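Local coordinates for lactaldehyde dehydrogenase (Escherichia coli, PDB 2IMP), which oxidises L-lactaldehyde, formed in L-fucose and L-rhamnose breakdown, irreversibly to L-lactate with NAD(+), and also oxidises glycolaldehyde to glycolate, at residues T396-I401 against A423-K428; T412-T417 against R439-A444; F432-I437 against G447-W452. One frame throughout, in Å; residues are numbered along the deposited sequence.

Along the chain, helix 397-405 leads into strand 409-416, and contact 1 closes over that strand when helix 420-429 returns beside the first helix. Strand 434-437 follows, and the loop after it closes contact 2 (residues 439-444 against 412-417) and then contact 3 (447-452 against 432-437). Contact 2 crosses both others, since its first segment lies inside the loop of contact 1 and its second inside that of contact 3; contacts 1 and 3 lie in series. Ile415 packs on Leu397 and Ala426, and Ile427 on Ile437, which ties the outer helix pair to two neighbouring strands; on the other side of strand 409-416 lies the loop that carries the lactate-binding Glu443.

Contact 1 (T396-I401 against A423-K428); sequences TLEDAI and AMKAIK
Glu398 and Lys425 join the two helices by a salt bridge at the exposed side of the contact, above a small apolar seam formed by Leu397, Ile401 and Ala426. NZ of Lys425 donates to OE1 of Glu398 at 2.9 Å and reaches this oxygen nearly in line with its C-O bond. The two chains get there differently. Lys425 has CG anti to its backbone N (chi1 -152°) and runs extended from there to NZ, whereas Glu398 bends at chi2 (70°), which turns CD to the lysine's side. The methylene CE of Lys425 also comes within 3.1 Å of OE1 of Glu398. Beneath it, Leu397 sends CD2 against the aliphatic part of the same lysine, 3.7 Å from Lys425 CB and nearly as close to CG and CD. One lysine therefore serves both halves of the contact, carbon on Leu397 and ammonium on Glu398. A turn further on, CD1 of Ile401 rests 3.8 Å from CA of Ala426 and touches the carbonyl oxygen of Lys425 as well. Several backbone groups are paired within their own helix: Ile401 N bonds to Leu397 O at 2.9 Å, and Ile427 N to Ala423 O at 3.0 Å. Thr396, at the N-cap position, offers its carbonyl to Ala400 N. Ile427 O accepts from Gln473 NE2 of a second subunit. The helix segments run at 29° to each other with their axes 10.6 Å apart, and Leu397 and Ala426 both rest on Ile415, so the pair lies side by side on strand 409-416, the strand that joins them in sequence.

Contact 2 (T412-T417 against R439-A444); sequences TSSIYT and RENFEA. With LAC (lactic acid), chain E; SO4 (sulfate ion), chain B.
The carbonyl oxygen of Glu440 is gripped twice by Arg439, the residue that also meets Tyr416 across the contact. The guanidinium approaches side-on, NE at 2.8 Å and NH2 at 2.9 Å from Glu440 O, with the oxygen close to the guanidinium plane; NH2 adds a weak bond to Phe442 O. The arginine thus curls back on its own loop, and its NH1 forms a salt bridge with Glu134 of a second subunit. Tyr416 reaches over from the strand, and its OH lies 3.1 Å from Arg439 O while CE2 packs by Arg439 N. The other anchor is Asn441, whose CB points toward the strand and whose amide group lies against Thr412 and Ser414. CG2 of Thr412 is 4.1 Å from CG of Asn441, the two side chains sliding past each other in opposite directions; chi1 of -53° sets Thr412 OG1 beside the backbone N, with the methyl CG2 anti to it. Thr412 OG1 is engaged by Glu434 OE1, and the backbone N of Thr412 donates to O2 of a sulfate, probably from the crystallisation liquor, at 2.9 Å. Further along, Glu443 places OE2 2.7 Å from O of the bound lactate and forms a salt bridge with Arg161. Here a strand of the aldehyde dehydrogenase α/β fold backs the loop that carries Glu443 into the lactate-binding pocket, with Asn286, inferred to matter for substrate specificity, next to Asn441.

Contact 3 (F432-I437 against G447-W452); sequences FGETYI and GFHAGW. With LAC (lactic acid), chain E.
Phe448 and Gly433 face each other through a water that lies 2.7 Å from Phe448 O and 2.9 Å from Gly433 O. The amide of Phe448 makes a weak bond to a second water, which donates to Glu434 OE2 at 2.6 Å. His449 comes next, and its ND1 donates to the same OE2 of Glu434 at 2.9 Å in a nearly straight bond (171°). The carboxylate oxygen lies in the imidazole plane, yet the donor sits well above the carboxylate plane. NE2 of His449 is 2.7 Å from O of the bound lactate; Glu434 thus stands in the second shell and helps orient a lactate-binding ring. Ala450 O then receives a CA-H...O contact from Gly433 CA at 3.2 Å. Past Gly451, the indole of Trp452 lays one face over the peptide between Phe432 and Gly433, its CD1 3.4 Å from Gly433 N, while NE1 bonds to Thr472 O of a second subunit. Strands 434-437 and 452-453 both pair with strand 409-416, the first in parallel and the second antiparallel; strand 434-437 also pairs, in parallel, with a strand of the second subunit, so the sheet runs on across the interface.

Contact 1 (T396-I401 against A423-K428)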
loop_
_atom_site.group_PDB
_atom_site.type_symbol
_atom_site.label_atom_id
_atom_site.label_comp_id
_atom_site.label_asym_id
_atom_site.label_seq_id
_atom_site.Cartn_x
_atom_site.Cartn_y
_atom_site.Cartn_z
ATOM N N THR A 396 -6.095 18.930 -34.926
ATOM C CA THR A 396 -5.538 17.693 -34.398
ATOM C C THR A 396 -5.598 17.530 -32.859
ATOM O O THR A 396 -5.715 18.508 -32.118
ATOM C CB THR A 396 -4.072 17.516 -34.838
ATOM O OG1 THR A 396 -3.270 18.548 -34.254
ATOM C CG2 THR A 396 -3.962 17.591 -36.352
ATOM N N LEU A 397 -5.531 16.281 -32.411
ATOM C CA LEU A 397 -5.556 15.987 -30.989
ATOM C C LEU A 397 -4.524 16.821 -30.216
ATOM O O LEU A 397 -4.808 17.345 -29.139
ATOM C CB LEU A 397 -5.282 14.501 -30.754
ATOM C CG LEU A 397 -5.243 14.047 -29.292
ATOM C CD1 LEU A 397 -6.614 14.236 -28.666
ATOM C CD2 LEU A 397 -4.818 12.588 -29.213
ATOM N N GLU A 398 -3.332 16.934 -30.796
ATOM C CA GLU A 398 -2.264 17.701 -30.185
ATOM C C GLU A 398 -2.645 19.169 -29.944
ATOM O O GLU A 398 -2.248 19.758 -28.941
ATOM C CB GLU A 398 -0.995 17.616 -31.039
ATOM C CG GLU A 398 -0.311 16.246 -30.999
ATOM C CD GLU A 398 -1.090 15.154 -31.720
ATOM O OE1 GLU A 398 -0.738 13.964 -31.544
ATOM O OE2 GLU A 398 -2.044 15.474 -32.466
ATOM N N ASP A 399 -3.416 19.739 -30.869
ATOM C CA ASP A 399 -3.884 21.116 -30.734
ATOM C C ASP A 399 -4.828 21.257 -29.523
ATOM O O ASP A 399 -4.697 22.167 -28.702
ATOM C CB ASP A 399 -4.652 21.558 -31.991
ATOM C CG ASP A 399 -3.779 21.619 -33.232
ATOM O OD1 ASP A 399 -2.917 20.733 -33.396
ATOM O OD2 ASP A 399 -3.971 22.543 -34.059
ATOM N N ALA A 400 -5.782 20.334 -29.450
ATOM C CA ALA A 400 -6.747 20.308 -28.364
ATOM C C ALA A 400 -6.082 20.092 -26.988
ATOM O O ALA A 400 -6.359 20.816 -26.033
ATOM C CB ALA A 400 -7.779 19.222 -28.621
ATOM N N ILE A 401 -5.208 19.095 -26.910
ATOM C CA ILE A 401 -4.499 18.815 -25.669
ATOM C C ILE A 401 -3.651 20.017 -25.228
ATOM O O ILE A 401 -3.631 20.390 -24.055
ATOM C CB ILE A 401 -3.573 17.587 -25.819
ATOM C CG1 ILE A 401 -4.413 16.325 -26.019
ATOM C CG2 ILE A 401 -2.685 17.442 -24.590
ATOM C CD1 ILE A 401 -3.592 15.070 -26.180
ATOM N N ALA A 423 -7.446 7.889 -26.823
ATOM C CA ALA A 423 -7.713 7.882 -25.395
ATOM C C ALA A 423 -6.420 7.839 -24.560
ATOM O O ALA A 423 -6.213 8.671 -23.679
ATOM C CB ALA A 423 -8.598 6.691 -25.043
ATOM N N MET A 424 -5.561 6.866 -24.851
ATOM C CA MET A 424 -4.303 6.755 -24.129
ATOM C C MET A 424 -3.408 8.000 -24.316
ATOM O O MET A 424 -2.657 8.379 -23.418
ATOM C CB MET A 424 -3.541 5.498 -24.565
ATOM C CG MET A 424 -4.308 4.197 -24.352
ATOM S SD MET A 424 -5.167 4.128 -22.754
ATOM C CE MET A 424 -3.772 4.005 -21.614
ATOM N N LYS A 425 -3.513 8.617 -25.490
ATOM C CA LYS A 425 -2.742 9.810 -25.798
ATOM C C LYS A 425 -3.244 11.035 -25.008
ATOM O O LYS A 425 -2.450 11.816 -24.485
ATOM C CB LYS A 425 -2.791 10.088 -27.303
ATOM C CG LYS A 425 -1.572 10.833 -27.827
ATOM C CD LYS A 425 -1.493 10.754 -29.346
ATOM C CE LYS A 425 -0.196 11.362 -29.870
ATOM N NZ LYS A 425 -0.067 11.197 -31.348
ATOM N N ALA A 426 -4.566 11.171 -24.933
ATOM C CA ALA A 426 -5.189 12.250 -24.178
ATOM C C ALA A 426 -4.870 12.133 -22.667
ATOM O O ALA A 426 -4.523 13.114 -22.007
ATOM C CB ALA A 426 -6.689 12.226 -24.394
ATOM N N ILE A 427 -4.992 10.917 -22.146
ATOM C CA ILE A 427 -4.681 10.661 -20.749
ATOM C C ILE A 427 -3.233 11.060 -20.417
ATOM O O ILE A 427 -2.967 11.752 -19.434
ATOM C CB ILE A 427 -4.868 9.164 -20.408
ATOM C CG1 ILE A 427 -6.356 8.806 -20.457
ATOM C CG2 ILE A 427 -4.271 8.855 -19.040
ATOM C CD1 ILE A 427 -6.631 7.326 -20.305
ATOM N N LYS A 428 -2.312 10.616 -21.263
ATOM C CA LYS A 428 -0.905 10.927 -21.078
ATOM C C LYS A 428 -0.569 12.426 -21.287
ATOM O O LYS A 428 0.268 12.978 -20.586
ATOM C CB LYS A 428 -0.055 10.070 -22.027
ATOM C CG LYS A 428 1.448 10.189 -21.787
ATOM C CD LYS A 428 2.242 9.195 -22.631
ATOM C CE LYS A 428 3.724 9.208 -22.254
ATOM N NZ LYS A 428 4.524 8.176 -22.991
#

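Contact 2 (T412-T417 against R439-A444)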
loop_
_atom_site.group_PDB
_atom_site.type_symbol
_atom_site.label_atom_id
_atom_site.label_comp_id
_atom_site.label_asym_id
_atom_site.label_seq_id
_atom_site.Cartn_x
_atom_site.Cartn_y
_atom_site.Cartn_z
ATOM N N THR A 412 -10.015 19.549 -13.368
ATOM C CA THR A 412 -10.787 18.582 -14.144
ATOM C C THR A 412 -10.720 18.742 -15.684
ATOM O O THR A 412 -10.636 19.853 -16.201
ATOM C CB THR A 412 -12.282 18.639 -13.740
ATOM O OG1 THR A 412 -12.404 18.483 -12.321
ATOM C CG2 THR A 412 -13.069 17.536 -14.431
ATOM N N SER A 413 -10.765 17.613 -16.383
ATOM C CA SER A 413 -10.746 17.578 -17.844
ATOM C C SER A 413 -11.597 16.419 -18.418
ATOM O O SER A 413 -11.975 15.499 -17.688
ATOM C CB SER A 413 -9.309 17.437 -18.361
ATOM O OG SER A 413 -8.762 16.173 -18.027
ATOM N N SER A 414 -11.887 16.473 -19.716
ATOM C CA SER A 414 -12.672 15.424 -20.352
ATOM C C SER A 414 -12.489 15.308 -21.876
ATOM O O SER A 414 -12.190 16.290 -22.558
ATOM C CB SER A 414 -14.160 15.616 -20.046
ATOM O OG SER A 414 -14.683 16.751 -20.711
ATOM N N ILE A 415 -12.672 14.099 -22.389
ATOM C CA ILE A 415 -12.557 13.856 -23.816
ATOM C C ILE A 415 -13.528 12.776 -24.325
ATOM O O ILE A 415 -13.846 11.823 -23.608
ATOM C CB ILE A 415 -11.112 13.460 -24.204
ATOM C CG1 ILE A 415 -10.995 13.356 -25.729
ATOM C CG2 ILE A 415 -10.728 12.152 -23.538
ATOM C CD1 ILE A 415 -9.588 13.123 -26.235
ATOM N N TYR A 416 -14.002 12.956 -25.556
ATOM C CA TYR A 416 -14.930 12.020 -26.180
ATOM C C TYR A 416 -14.405 11.456 -27.502
ATOM O O TYR A 416 -14.220 12.180 -28.474
ATOM C CB TYR A 416 -16.278 12.696 -26.399
ATOM C CG TYR A 416 -16.825 13.302 -25.135
ATOM C CD1 TYR A 416 -16.336 14.517 -24.658
ATOM C CD2 TYR A 416 -17.777 12.627 -24.371
ATOM C CE1 TYR A 416 -16.777 15.046 -23.448
ATOM C CE2 TYR A 416 -18.224 13.149 -23.158
ATOM C CZ TYR A 416 -17.718 14.357 -22.704
ATOM O OH TYR A 416 -18.133 14.872 -21.496
ATOM N N THR A 417 -14.165 10.153 -27.508
ATOM C CA THR A 417 -13.630 9.476 -28.673
ATOM C C THR A 417 -13.811 7.953 -28.577
ATOM O O THR A 417 -14.176 7.434 -27.520
ATOM C CB THR A 417 -12.122 9.794 -28.821
ATOM O OG1 THR A 417 -11.577 9.108 -29.953
ATOM C CG2 THR A 417 -11.370 9.360 -27.571
ATOM N N ARG A 439 -18.147 10.374 -20.627
ATOM C CA ARG A 439 -19.125 10.511 -19.553
ATOM C C ARG A 439 -19.090 11.922 -18.944
ATOM O O ARG A 439 -18.178 12.693 -19.236
ATOM C CB ARG A 439 -18.889 9.475 -18.445
ATOM C CG ARG A 439 -17.514 9.534 -17.801
ATOM C CD ARG A 439 -17.554 9.067 -16.339
ATOM N NE ARG A 439 -18.165 10.071 -15.466
ATOM C CZ ARG A 439 -18.248 9.977 -14.140
ATOM N NH1 ARG A 439 -17.759 8.917 -13.504
ATOM N NH2 ARG A 439 -18.817 10.957 -13.443
ATOM N N GLU A 440 -20.070 12.255 -18.112
ATOM C CA GLU A 440 -20.101 13.579 -17.510
ATOM C C GLU A 440 -19.153 13.752 -16.297
ATOM O O GLU A 440 -18.742 12.772 -15.677
ATOM C CB GLU A 440 -21.541 13.948 -17.122
ATOM C CG GLU A 440 -22.086 13.309 -15.852
ATOM C CD GLU A 440 -22.172 11.799 -15.922
ATOM O OE1 GLU A 440 -22.349 11.244 -17.029
ATOM O OE2 GLU A 440 -22.081 11.165 -14.855
ATOM N N ASN A 441 -18.815 14.999 -15.980
ATOM C CA ASN A 441 -17.915 15.285 -14.869
ATOM C C ASN A 441 -18.560 15.254 -13.461
ATOM O O ASN A 441 -19.472 16.030 -13.167
ATOM C CB ASN A 441 -17.245 16.652 -15.063
ATOM C CG ASN A 441 -16.606 16.808 -16.428
ATOM O OD1 ASN A 441 -15.974 15.889 -16.939
ATOM N ND2 ASN A 441 -16.759 17.988 -17.021
ATOM N N PHE A 442 -18.065 14.352 -12.617
ATOM C CA PHE A 442 -18.528 14.199 -11.238
ATOM C C PHE A 442 -17.665 13.185 -10.445
ATOM O O PHE A 442 -17.751 11.978 -10.667
ATOM C CB PHE A 442 -19.995 13.758 -11.202
ATOM C CG PHE A 442 -20.655 13.935 -9.851
ATOM C CD1 PHE A 442 -21.978 13.553 -9.655
ATOM C CD2 PHE A 442 -19.956 14.491 -8.778
ATOM C CE1 PHE A 442 -22.600 13.725 -8.412
ATOM C CE2 PHE A 442 -20.567 14.667 -7.534
ATOM C CZ PHE A 442 -21.890 14.282 -7.350
ATOM N N GLU A 443 -16.844 13.697 -9.533
ATOM C CA GLU A 443 -15.948 12.855 -8.751
ATOM C C GLU A 443 -16.612 11.868 -7.767
ATOM O O GLU A 443 -17.570 12.202 -7.075
ATOM C CB GLU A 443 -14.941 13.720 -7.975
ATOM C CG GLU A 443 -15.567 14.629 -6.928
ATOM C CD GLU A 443 -15.828 16.033 -7.447
ATOM O OE1 GLU A 443 -16.309 16.171 -8.594
ATOM O OE2 GLU A 443 -15.556 17.001 -6.703
ATOM N N ALA A 444 -16.078 10.653 -7.735
ATOM C CA ALA A 444 -16.560 9.625 -6.829
ATOM C C ALA A 444 -15.965 9.805 -5.415
ATOM O O ALA A 444 -14.846 10.315 -5.274
ATOM C CB ALA A 444 -16.194 8.244 -7.375
HETATM C C LAC E . -16.404 20.055 -6.322
HETATM C CA LAC E . -16.822 21.433 -5.905
HETATM C CB LAC E . -18.099 21.346 -5.052
HETATM O O LAC E . -15.316 19.604 -5.963
HETATM O OHN LAC E . -15.797 22.034 -5.095
HETATM O OXT LAC E . -17.204 19.341 -7.123
HETATM S S SO4 B . -9.654 22.964 -14.394
HETATM O O1 SO4 B . -9.504 24.414 -14.229
HETATM O O2 SO4 B . -10.559 22.439 -13.353
HETATM O O3 SO4 B . -10.180 22.659 -15.727
HETATM O O4 SO4 B . -8.331 22.350 -14.301
#

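Contact 3 (F432-I437 against G447-W452)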
loop_
_atom_site.group_PDB
_atom_site.type_symbol
_atom_site.label_atom_id
_atom_site.label_comp_id
_atom_site.label_asym_id
_atom_site.label_seq_id
_atom_site.Cartn_x
_atom_site.Cartn_y
_atom_site.Cartn_z
ATOM N N PHE A 432 -4.040 17.402 -15.794
ATOM C CA PHE A 432 -5.104 17.665 -14.837
ATOM C C PHE A 432 -5.235 16.593 -13.735
ATOM O O PHE A 432 -4.835 15.446 -13.926
ATOM C CB PHE A 432 -6.446 17.795 -15.577
ATOM C CG PHE A 432 -6.524 18.982 -16.499
ATOM C CD1 PHE A 432 -5.804 19.007 -17.691
ATOM C CD2 PHE A 432 -7.266 20.104 -16.143
ATOM C CE1 PHE A 432 -5.834 20.125 -18.515
ATOM C CE2 PHE A 432 -7.301 21.229 -16.966
ATOM C CZ PHE A 432 -6.578 21.242 -18.145
ATOM N N GLY A 433 -5.790 16.980 -12.592
ATOM C CA GLY A 433 -5.958 16.037 -11.498
ATOM C C GLY A 433 -7.017 15.001 -11.824
ATOM O O GLY A 433 -7.085 13.945 -11.191
ATOM N N GLU A 434 -7.848 15.311 -12.813
ATOM C CA GLU A 434 -8.910 14.413 -13.241
ATOM C C GLU A 434 -9.206 14.463 -14.753
ATOM O O GLU A 434 -9.202 15.534 -15.370
ATOM C CB GLU A 434 -10.215 14.725 -12.500
ATOM C CG GLU A 434 -10.137 14.679 -10.988
ATOM C CD GLU A 434 -11.447 15.093 -10.335
ATOM O OE1 GLU A 434 -12.142 15.966 -10.900
ATOM O OE2 GLU A 434 -11.770 14.557 -9.256
ATOM N N THR A 435 -9.456 13.296 -15.330
ATOM C CA THR A 435 -9.799 13.194 -16.737
ATOM C C THR A 435 -10.976 12.235 -16.976
ATOM O O THR A 435 -10.864 11.030 -16.735
ATOM C CB THR A 435 -8.607 12.708 -17.598
ATOM O OG1 THR A 435 -7.534 13.652 -17.524
ATOM C CG2 THR A 435 -9.035 12.571 -19.059
ATOM N N TYR A 436 -12.096 12.783 -17.426
ATOM C CA TYR A 436 -13.272 11.973 -17.705
ATOM C C TYR A 436 -13.382 11.556 -19.175
ATOM O O TYR A 436 -13.324 12.393 -20.073
ATOM C CB TYR A 436 -14.546 12.716 -17.304
ATOM C CG TYR A 436 -14.649 12.981 -15.828
ATOM C CD1 TYR A 436 -14.049 14.100 -15.259
ATOM C CD2 TYR A 436 -15.326 12.095 -14.991
ATOM C CE1 TYR A 436 -14.122 14.336 -13.889
ATOM C CE2 TYR A 436 -15.405 12.319 -13.621
ATOM C CZ TYR A 436 -14.800 13.441 -13.077
ATOM O OH TYR A 436 -14.871 13.668 -11.722
ATOM N N ILE A 437 -13.526 10.257 -19.398
ATOM C CA ILE A 437 -13.643 9.732 -20.745
ATOM C C ILE A 437 -15.053 9.191 -21.089
ATOM O O ILE A 437 -15.547 8.254 -20.451
ATOM C CB ILE A 437 -12.600 8.627 -20.980
ATOM C CG1 ILE A 437 -11.199 9.189 -20.714
ATOM C CG2 ILE A 437 -12.700 8.105 -22.413
ATOM C CD1 ILE A 437 -10.089 8.182 -20.902
ATOM N N GLY A 447 -12.500 8.410 -5.064
ATOM C CA GLY A 447 -11.441 8.901 -5.933
ATOM C C GLY A 447 -10.567 9.894 -5.185
ATOM O O GLY A 447 -10.459 9.848 -3.960
ATOM N N PHE A 448 -9.914 10.785 -5.916
ATOM C CA PHE A 448 -9.084 11.805 -5.296
ATOM C C PHE A 448 -9.187 13.138 -6.052
ATOM O O PHE A 448 -8.583 13.323 -7.110
ATOM C CB PHE A 448 -7.614 11.346 -5.202
ATOM C CG PHE A 448 -6.739 12.245 -4.337
ATOM C CD1 PHE A 448 -7.213 12.764 -3.130
ATOM C CD2 PHE A 448 -5.425 12.534 -4.709
ATOM C CE1 PHE A 448 -6.399 13.559 -2.307
ATOM C CE2 PHE A 448 -4.598 13.325 -3.900
ATOM C CZ PHE A 448 -5.089 13.839 -2.688
ATOM N N HIS A 449 -10.022 14.020 -5.518
ATOM C CA HIS A 449 -10.233 15.340 -6.086
ATOM C C HIS A 449 -9.093 16.290 -5.676
ATOM O O HIS A 449 -9.114 16.875 -4.589
ATOM C CB HIS A 449 -11.566 15.898 -5.590
ATOM C CG HIS A 449 -12.093 17.045 -6.398
ATOM N ND1 HIS A 449 -12.422 16.920 -7.736
ATOM C CD2 HIS A 449 -12.416 18.308 -6.048
ATOM C CE1 HIS A 449 -12.931 18.062 -8.164
ATOM N NE2 HIS A 449 -12.939 18.920 -7.162
ATOM N N ALA A 450 -8.093 16.389 -6.543
ATOM C CA ALA A 450 -6.929 17.225 -6.301
ATOM C C ALA A 450 -6.495 17.984 -7.568
ATOM O O ALA A 450 -6.216 17.379 -8.598
ATOM C CB ALA A 450 -5.782 16.366 -5.781
ATOM N N GLY A 451 -6.440 19.304 -7.474
ATOM C CA GLY A 451 -6.089 20.090 -8.638
ATOM C C GLY A 451 -4.628 20.415 -8.830
ATOM O O GLY A 451 -3.880 20.609 -7.873
ATOM N N TRP A 452 -4.224 20.444 -10.092
ATOM C CA TRP A 452 -2.867 20.799 -10.469
ATOM C C TRP A 452 -2.723 22.333 -10.566
ATOM O O TRP A 452 -3.726 23.050 -10.571
ATOM C CB TRP A 452 -2.530 20.193 -11.826
ATOM C CG TRP A 452 -2.338 18.707 -11.832
ATOM C CD1 TRP A 452 -2.942 17.790 -11.018
ATOM C CD2 TRP A 452 -1.512 17.965 -12.733
ATOM N NE1 TRP A 452 -2.537 16.521 -11.356
ATOM C CE2 TRP A 452 -1.660 16.598 -12.403
ATOM C CE3 TRP A 452 -0.655 18.322 -13.782
ATOM C CZ2 TRP A 452 -0.986 15.584 -13.096
ATOM C CZ3 TRP A 452 0.019 17.313 -14.470
ATOM C CH2 TRP A 452 -0.152 15.960 -14.119
HETATM C C LAC E . -16.404 20.055 -6.322
HETATM C CA LAC E . -16.822 21.433 -5.905
HETATM C CB LAC E . -18.099 21.346 -5.052
HETATM O O LAC E . -15.316 19.604 -5.963
HETATM O OHN LAC E . -15.797 22.034 -5.095
HETATM O OXT LAC E . -17.204 19.341 -7.123
HETATM O O HOH W 1 -6.250 13.748 -8.469
HETATM O O HOH W 2 -11.572 12.262 -8.134
#